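Local coordinates for protein CsuE (Acinetobacter baumannii, PDB 6FJY) that probably serves as the two-domain tip adhesin of the Csu pilus, a chaperone-usher fibre of Acinetobacter baumannii that attaches cells to surfaces, at residues 53-58 / 70-75; 120-125 / 172-177. One frame throughout, in Å; residues are numbered along the deposited sequence.

Contact 1. Residues 53-58 / 70-75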
ATOM      1  N   GLU B  53      24.634  16.651 -14.967  1.00 75.72           N
ATOM      2  CA  GLU B  53      25.237  17.702 -14.162  1.00 69.08           C
ATOM      3  C   GLU B  53      24.921  17.563 -12.683  1.00 59.79           C
ATOM      4  O   GLU B  53      25.658  18.100 -11.852  1.00 45.24           O
ATOM      5  CB  GLU B  53      24.758  19.062 -14.664  1.00 71.90           C
ATOM      6  CG  GLU B  53      24.954  19.241 -16.149  1.00 71.08           C
ATOM      7  CD  GLU B  53      25.768  20.469 -16.461  1.00 82.48           C
ATOM      8  OE1 GLU B  53      25.281  21.585 -16.181  1.00 80.21           O
ATOM      9  OE2 GLU B  53      26.901  20.318 -16.968  1.00 90.53           O
ATOM     10  N   GLN B  54      23.858  16.848 -12.334  1.00 58.58           N
ATOM     11  CA  GLN B  54      23.528  16.647 -10.933  1.00 56.57           C
ATOM     12  C   GLN B  54      22.700  15.380 -10.813  1.00 50.11           C
ATOM     13  O   GLN B  54      21.811  15.130 -11.634  1.00 39.23           O
ATOM     14  CB  GLN B  54      22.773  17.851 -10.363  1.00 62.28           C
ATOM     15  CG  GLN B  54      22.720  17.887  -8.849  1.00 78.59           C
ATOM     16  CD  GLN B  54      22.215  19.218  -8.325  1.00 89.76           C
ATOM     17  OE1 GLN B  54      21.803  20.089  -9.095  1.00 81.37           O
ATOM     18  NE2 GLN B  54      22.257  19.388  -7.011  1.00102.12           N
ATOM     19  N   MET B  55      23.016  14.578  -9.799  1.00 57.53           N
ATOM     20  CA  MET B  55      22.368  13.285  -9.605  1.00 52.66           C
ATOM     21  C   MET B  55      22.777  12.710  -8.260  1.00 57.22           C
ATOM     22  O   MET B  55      23.864  13.000  -7.747  1.00 43.04           O
ATOM     23  CB  MET B  55      22.728  12.294 -10.713  1.00 56.16           C
ATOM     24  CG  MET B  55      21.761  11.112 -10.791  1.00 65.52           C
ATOM     25  SD  MET B  55      22.353   9.818 -11.872  1.00 37.35           S
ATOM     26  CE  MET B  55      24.048   9.765 -11.332  1.00 47.14           C
ATOM     27  N   SER B  56      21.897  11.877  -7.709  1.00 59.76           N
ATOM     28  CA  SER B  56      22.154  11.173  -6.462  1.00 56.47           C
ATOM     29  C   SER B  56      21.613   9.759  -6.574  1.00 54.13           C
ATOM     30  O   SER B  56      20.499   9.556  -7.057  1.00 50.15           O
ATOM     31  CB  SER B  56      21.493  11.876  -5.276  1.00 63.62           C
ATOM     32  OG  SER B  56      21.526  11.044  -4.126  1.00 63.75           O
ATOM     33  N   ASN B  57      22.390   8.791  -6.120  1.00 63.39           N
ATOM     34  CA  ASN B  57      21.889   7.434  -5.979  1.00 66.84           C
ATOM     35  C   ASN B  57      21.325   7.175  -4.588  1.00 60.42           C
ATOM     36  O   ASN B  57      20.815   6.083  -4.332  1.00 55.86           O
ATOM     37  CB  ASN B  57      23.004   6.433  -6.305  1.00 63.61           C
ATOM     38  CG  ASN B  57      23.531   6.601  -7.716  1.00 59.17           C
ATOM     39  OD1 ASN B  57      22.967   6.073  -8.669  1.00 51.90           O
ATOM     40  ND2 ASN B  57      24.620   7.341  -7.852  1.00 83.46           N
ATOM     41  N   SER B  58      21.389   8.160  -3.699  1.00 61.59           N
ATOM     42  CA  SER B  58      20.881   8.059  -2.333  1.00 69.01           C
ATOM     43  C   SER B  58      19.499   8.706  -2.252  1.00 60.28           C
ATOM     44  O   SER B  58      19.281   9.788  -2.808  1.00 37.95           O
ATOM     45  CB  SER B  58      21.853   8.734  -1.353  1.00 58.23           C
ATOM     46  OG  SER B  58      21.401   8.652  -0.020  1.00 58.11           O
ATOM     47  N   ALA B  70      19.958   3.551  -5.067  1.00 67.96           N
ATOM     48  CA  ALA B  70      19.375   3.180  -6.342  1.00 63.94           C
ATOM     49  C   ALA B  70      20.424   3.276  -7.432  1.00 70.64           C
ATOM     50  O   ALA B  70      21.413   4.005  -7.320  1.00 66.80           O
ATOM     51  CB  ALA B  70      18.177   4.071  -6.694  1.00 60.49           C
ATOM     52  N   ILE B  71      20.188   2.511  -8.488  1.00 70.89           N
ATOM     53  CA  ILE B  71      20.969   2.559  -9.712  1.00 60.04           C
ATOM     54  C   ILE B  71      20.126   3.294 -10.743  1.00 60.60           C
ATOM     55  O   ILE B  71      18.932   3.007 -10.884  1.00 47.43           O
ATOM     56  CB  ILE B  71      21.325   1.143 -10.203  1.00 64.61           C
ATOM     57  CG1 ILE B  71      21.965   0.308  -9.088  1.00 65.23           C
ATOM     58  CG2 ILE B  71      22.203   1.210 -11.440  1.00 62.12           C
ATOM     59  CD1 ILE B  71      23.390   0.698  -8.760  1.00 68.75           C
ATOM     60  N   ILE B  72      20.740   4.226 -11.470  1.00 59.19           N
ATOM     61  CA  ILE B  72      20.072   4.957 -12.542  1.00 51.03           C
ATOM     62  C   ILE B  72      20.721   4.594 -13.870  1.00 45.55           C
ATOM     63  O   ILE B  72      21.950   4.589 -13.981  1.00 37.36           O
ATOM     64  CB  ILE B  72      20.123   6.479 -12.312  1.00 58.32           C
ATOM     65  CG1 ILE B  72      19.646   6.833 -10.910  1.00 59.34           C
ATOM     66  CG2 ILE B  72      19.278   7.180 -13.359  1.00 45.27           C
ATOM     67  CD1 ILE B  72      18.292   6.248 -10.565  1.00 61.28           C
ATOM     68  N   LEU B  73      19.894   4.323 -14.882  1.00 53.20           N
ATOM     69  CA  LEU B  73      20.344   3.890 -16.198  1.00 55.51           C
ATOM     70  C   LEU B  73      19.625   4.687 -17.280  1.00 50.65           C
ATOM     71  O   LEU B  73      18.576   5.280 -17.036  1.00 45.13           O
ATOM     72  CB  LEU B  73      20.140   2.379 -16.374  1.00 59.03           C
ATOM     73  CG  LEU B  73      20.756   1.489 -15.285  1.00 65.83           C
ATOM     74  CD1 LEU B  73      19.741   1.175 -14.206  1.00 66.10           C
ATOM     75  CD2 LEU B  73      21.342   0.202 -15.852  1.00 58.08           C
ATOM     76  N   ASP B  74      20.172   4.634 -18.505  1.00 51.10           N
ATOM     77  CA  ASP B  74      20.005   5.691 -19.499  1.00 58.34           C
ATOM     78  C   ASP B  74      19.192   5.327 -20.737  1.00 66.62           C
ATOM     79  O   ASP B  74      19.284   6.060 -21.730  1.00 77.31           O
ATOM     80  CB  ASP B  74      21.373   6.188 -19.966  1.00 51.43           C
ATOM     81  CG  ASP B  74      22.156   5.141 -20.754  1.00 54.60           C
ATOM     82  OD1 ASP B  74      21.604   4.092 -21.159  1.00 48.53           O
ATOM     83  OD2 ASP B  74      23.363   5.380 -20.942  1.00 49.18           O
ATOM     84  N   SER B  75      18.464   4.207 -20.732  1.00 59.40           N
ATOM     85  CA  SER B  75      17.540   3.778 -21.801  1.00 72.99           C
ATOM     86  C   SER B  75      18.165   2.772 -22.751  1.00 58.83           C
ATOM     87  O   SER B  75      17.442   2.058 -23.446  1.00 66.33           O
ATOM     88  CB  SER B  75      16.951   4.933 -22.632  1.00 76.96           C
ATOM     89  OG  SER B  75      17.931   5.656 -23.343  1.00 73.65           O
TER
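Ala70 N donates to Asn57 O at 2.8 Å, with an N-H...O angle of 149°, and this bond joins the two backbones where their CA atoms come nearest, 5.0 Å apart. Beyond this point the chains diverge: Met55 CA and Ile72 CA already stand 9.1 Å apart, so side chains must bridge the gap. Met55 does this with its thioether. Its CG stands anti to the backbone N (chi1 -162°), the chain stays extended through chi2 and bends only at chi3 (44°), which carries SD to 4.0 Å from Ile72 CB. Met55 and Ile72 run antiparallel alongside one another, so SD meets the CB-CG1 flank of the isoleucine. Ile80 packs against both, and Ile108 of strand 103-110 lies against Ile72 and Ala70. Nearer the hydrogen bond, Asn57 CB comes within 3.1 Å of Ala70 O, so the backbone on either side of the Ala70 CA meets Asn57. Ser56, whose side chain starts away from residues 70-75, spends its hydroxyl within its own segment: OG donates to Ser58 O at 2.9 Å, on a lone pair in the carbonyl plane, and ties the chain across Asn57. Taken together, one polar backbone link and one apolar thioether-isoleucine contact join the loop that follows strand 51-54 to strand 71-73 and the residue before it, in a separate three-stranded sheet; the chemistry is that of a buried, mixed junction, with a polar Asn57-Ala70 end, held by one backbone bond, beside an apolar Met55-Ile72 end.

Contact 2. Residues 120-125 / 172-177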
ATOM      1  N   VAL B 120       8.327   8.307   2.363  1.00 61.45           N
ATOM      2  CA  VAL B 120       8.784   8.878   1.104  1.00 59.70           C
ATOM      3  C   VAL B 120      10.289   9.045   1.188  1.00 48.52           C
ATOM      4  O   VAL B 120      10.804   9.679   2.116  1.00 39.97           O
ATOM      5  CB  VAL B 120       8.091  10.211   0.795  1.00 63.40           C
ATOM      6  CG1 VAL B 120       8.550  10.729  -0.558  1.00 51.55           C
ATOM      7  CG2 VAL B 120       6.599  10.015   0.801  1.00 59.48           C
ATOM      8  N   TYR B 121      10.980   8.462   0.226  1.00 59.62           N
ATOM      9  CA  TYR B 121      12.432   8.461   0.143  1.00 50.35           C
ATOM     10  C   TYR B 121      12.784   9.339  -1.052  1.00 58.14           C
ATOM     11  O   TYR B 121      12.669   8.920  -2.208  1.00 35.84           O
ATOM     12  CB  TYR B 121      12.957   7.026   0.026  1.00 46.18           C
ATOM     13  CG  TYR B 121      12.785   6.293   1.328  1.00 42.34           C
ATOM     14  CD1 TYR B 121      11.534   5.863   1.736  1.00 47.25           C
ATOM     15  CD2 TYR B 121      13.850   6.104   2.189  1.00 43.78           C
ATOM     16  CE1 TYR B 121      11.350   5.234   2.943  1.00 50.24           C
ATOM     17  CE2 TYR B 121      13.675   5.466   3.402  1.00 45.66           C
ATOM     18  CZ  TYR B 121      12.424   5.032   3.778  1.00 44.51           C
ATOM     19  OH  TYR B 121      12.221   4.399   4.991  1.00 39.09           O
ATOM     20  N   GLN B 122      13.181  10.572  -0.761  1.00 62.91           N
ATOM     21  CA  GLN B 122      13.417  11.565  -1.795  1.00 53.71           C
ATOM     22  C   GLN B 122      14.888  11.592  -2.166  1.00 46.29           C
ATOM     23  O   GLN B 122      15.764  11.522  -1.298  1.00 37.89           O
ATOM     24  CB  GLN B 122      12.969  12.949  -1.319  1.00 58.75           C
ATOM     25  CG  GLN B 122      13.285  14.071  -2.294  1.00 84.84           C
ATOM     26  CD  GLN B 122      12.272  14.177  -3.410  1.00 91.65           C
ATOM     27  OE1 GLN B 122      12.614  14.501  -4.545  1.00 80.12           O
ATOM     28  NE2 GLN B 122      11.013  13.912  -3.090  1.00107.38           N
ATOM     29  N   ALA B 123      15.146  11.723  -3.464  1.00 60.47           N
ATOM     30  CA  ALA B 123      16.514  11.806  -3.961  1.00 60.82           C
ATOM     31  C   ALA B 123      17.239  12.968  -3.304  1.00 59.06           C
ATOM     32  O   ALA B 123      16.686  14.061  -3.161  1.00 38.81           O
ATOM     33  CB  ALA B 123      16.525  11.967  -5.482  1.00 53.96           C
ATOM     34  N   ASP B 124      18.482  12.715  -2.885  1.00 68.73           N
ATOM     35  CA  ASP B 124      19.209  13.703  -2.096  1.00 63.95           C
ATOM     36  C   ASP B 124      19.518  14.956  -2.905  1.00 69.81           C
ATOM     37  O   ASP B 124      19.679  16.039  -2.333  1.00 73.28           O
ATOM     38  CB  ASP B 124      20.475  13.072  -1.527  1.00 54.29           C
ATOM     39  CG  ASP B 124      20.166  12.078  -0.426  1.00 58.18           C
ATOM     40  OD1 ASP B 124      18.975  11.962  -0.054  1.00 48.21           O
ATOM     41  OD2 ASP B 124      21.100  11.410   0.069  1.00 54.41           O
ATOM     42  N   SER B 125      19.580  14.835  -4.224  1.00 62.97           N
ATOM     43  CA  SER B 125      19.664  15.974  -5.115  1.00 65.14           C
ATOM     44  C   SER B 125      18.745  15.729  -6.299  1.00 59.23           C
ATOM     45  O   SER B 125      18.440  14.575  -6.630  1.00 48.15           O
ATOM     46  CB  SER B 125      21.096  16.209  -5.623  1.00 76.08           C
ATOM     47  OG  SER B 125      21.447  15.274  -6.626  1.00 74.99           O
ATOM     48  N   SER B 172      12.884  15.938 -10.110  1.00 62.94           N
ATOM     49  CA  SER B 172      13.089  15.292  -8.830  1.00 61.19           C
ATOM     50  C   SER B 172      12.640  13.833  -8.894  1.00 61.49           C
ATOM     51  O   SER B 172      11.793  13.451  -9.707  1.00 52.33           O
ATOM     52  CB  SER B 172      12.341  16.042  -7.733  1.00 62.07           C
ATOM     53  OG  SER B 172      12.912  17.321  -7.546  1.00 65.02           O
ATOM     54  N   LEU B 173      13.245  13.017  -8.041  1.00 65.39           N
ATOM     55  CA  LEU B 173      12.998  11.587  -7.987  1.00 67.40           C
ATOM     56  C   LEU B 173      12.600  11.235  -6.567  1.00 55.34           C
ATOM     57  O   LEU B 173      13.241  11.685  -5.609  1.00 41.03           O
ATOM     58  CB  LEU B 173      14.236  10.781  -8.411  1.00 80.23           C
ATOM     59  CG  LEU B 173      14.638  10.875  -9.884  1.00 88.87           C
ATOM     60  CD1 LEU B 173      15.829   9.969 -10.217  1.00 72.82           C
ATOM     61  CD2 LEU B 173      13.444  10.521 -10.737  1.00 96.49           C
ATOM     62  N   SER B 174      11.542  10.441  -6.443  1.00 50.55           N
ATOM     63  CA  SER B 174      11.027   9.996  -5.161  1.00 50.17           C
ATOM     64  C   SER B 174      10.651   8.526  -5.247  1.00 56.18           C
ATOM     65  O   SER B 174      10.149   8.048  -6.269  1.00 34.56           O
ATOM     66  CB  SER B 174       9.804  10.816  -4.726  1.00 47.23           C
ATOM     67  OG  SER B 174       9.249  10.282  -3.551  1.00 56.22           O
ATOM     68  N   ILE B 175      10.888   7.823  -4.145  1.00 50.60           N
ATOM     69  CA  ILE B 175      10.511   6.430  -3.986  1.00 41.10           C
ATOM     70  C   ILE B 175       9.619   6.338  -2.768  1.00 48.64           C
ATOM     71  O   ILE B 175      10.067   6.595  -1.643  1.00 35.90           O
ATOM     72  CB  ILE B 175      11.725   5.507  -3.792  1.00 57.25           C
ATOM     73  CG1 ILE B 175      12.768   5.711  -4.881  1.00 62.06           C
ATOM     74  CG2 ILE B 175      11.279   4.041  -3.703  1.00 48.98           C
ATOM     75  CD1 ILE B 175      13.991   4.873  -4.653  1.00 56.50           C
ATOM     76  N   THR B 176       8.386   5.906  -2.967  1.00 54.77           N
ATOM     77  CA  THR B 176       7.490   5.681  -1.847  1.00 48.59           C
ATOM     78  C   THR B 176       7.557   4.210  -1.460  1.00 50.81           C
ATOM     79  O   THR B 176       7.282   3.325  -2.274  1.00 36.89           O
ATOM     80  CB  THR B 176       6.061   6.111  -2.165  1.00 48.86           C
ATOM     81  OG1 THR B 176       6.069   7.491  -2.568  1.00 37.23           O
ATOM     82  CG2 THR B 176       5.199   5.976  -0.896  1.00 47.49           C
ATOM     83  N   VAL B 177       7.958   3.956  -0.231  1.00 57.09           N
ATOM     84  CA  VAL B 177       7.949   2.618   0.321  1.00 49.63           C
ATOM     85  C   VAL B 177       6.613   2.394   1.019  1.00 60.77           C
ATOM     86  O   VAL B 177       6.234   3.162   1.908  1.00 38.99           O
ATOM     87  CB  VAL B 177       9.121   2.420   1.290  1.00 45.14           C
ATOM     88  CG1 VAL B 177       9.132   0.974   1.770  1.00 41.90           C
ATOM     89  CG2 VAL B 177      10.424   2.781   0.597  1.00 40.64           C
TER
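The Tyr121 ring presents its edge to Ile175 O, which lies in the ring plane at 3.8 Å from CD1, while Val177 CG2 approaches obliquely, 3.5 Å from that same CD1. With CG beside the backbone N (chi1 -71°), the ring extends along the strand toward Val177. Phe59, Leu68 and Val116 pack on Tyr121 from outside the two segments, and its hydroxyl is hydrogen-bonded to Ser117 O. The second flat group, the Gln122 carboxamide, folds back through a bend at chi2, bringing CD to 3.5 Å from Leu173 O. Between these two groups, which leave the sheet on opposite faces, the strands run antiparallel, their axes at 161°. Tyr121 and Ile175 form a hydrogen-bonded pair: Tyr121 N reaches Ile175 O at 2.8 Å and Ile175 N returns to Tyr121 O at 2.9 Å. Ala123 N to Leu173 O, 2.9 Å and nearly straight at 167°, continues the register, and Ala123 CB meets Leu173 CB at 3.9 Å. Val120 with Thr176 and Gln122 with Ser174 are the non-hydrogen-bonded pairs, and their side chains share one face, where Val120 CG1 sits tightly on Ser174 OG at 3.1 Å. Tyr121 and Ile175 occupy the other face, with Ile108 and Leu110 of strand 103-110 against Ile175. The chemistry therefore divides by face: aromatic and aliphatic groups point into the space between sheets, as in a beta sandwich, whereas the face of Val120, Gln122, Ser174 and Thr176 is largely polar, and there Val120 packs on Ile229 of the neighbouring CsuC chain, the pilus chaperone.

How the contacts relate
Both segments of contact 1 precede those of contact 2 in the sequence, and the centres of the two contacts lie 12 Å apart. They share a sheet: strand 51-54 neighbours strand 119-136, which in turn pairs with strand 167-189. They also touch directly, through a probable hydrogen bond from Ser58 to Asp124 and through packing of Ser125 OG on the Met55-Ser56 backbone. Contact 2 works within that sheet, whereas contact 1 reaches from its margin to strand 71-73 of the three-stranded sheet. Strand 103-110 of this second sheet supplies Ile108 to both. The pair thus documents two directions of cohesion, along one sheet and between sheets, in the N-terminal lobe of the protein.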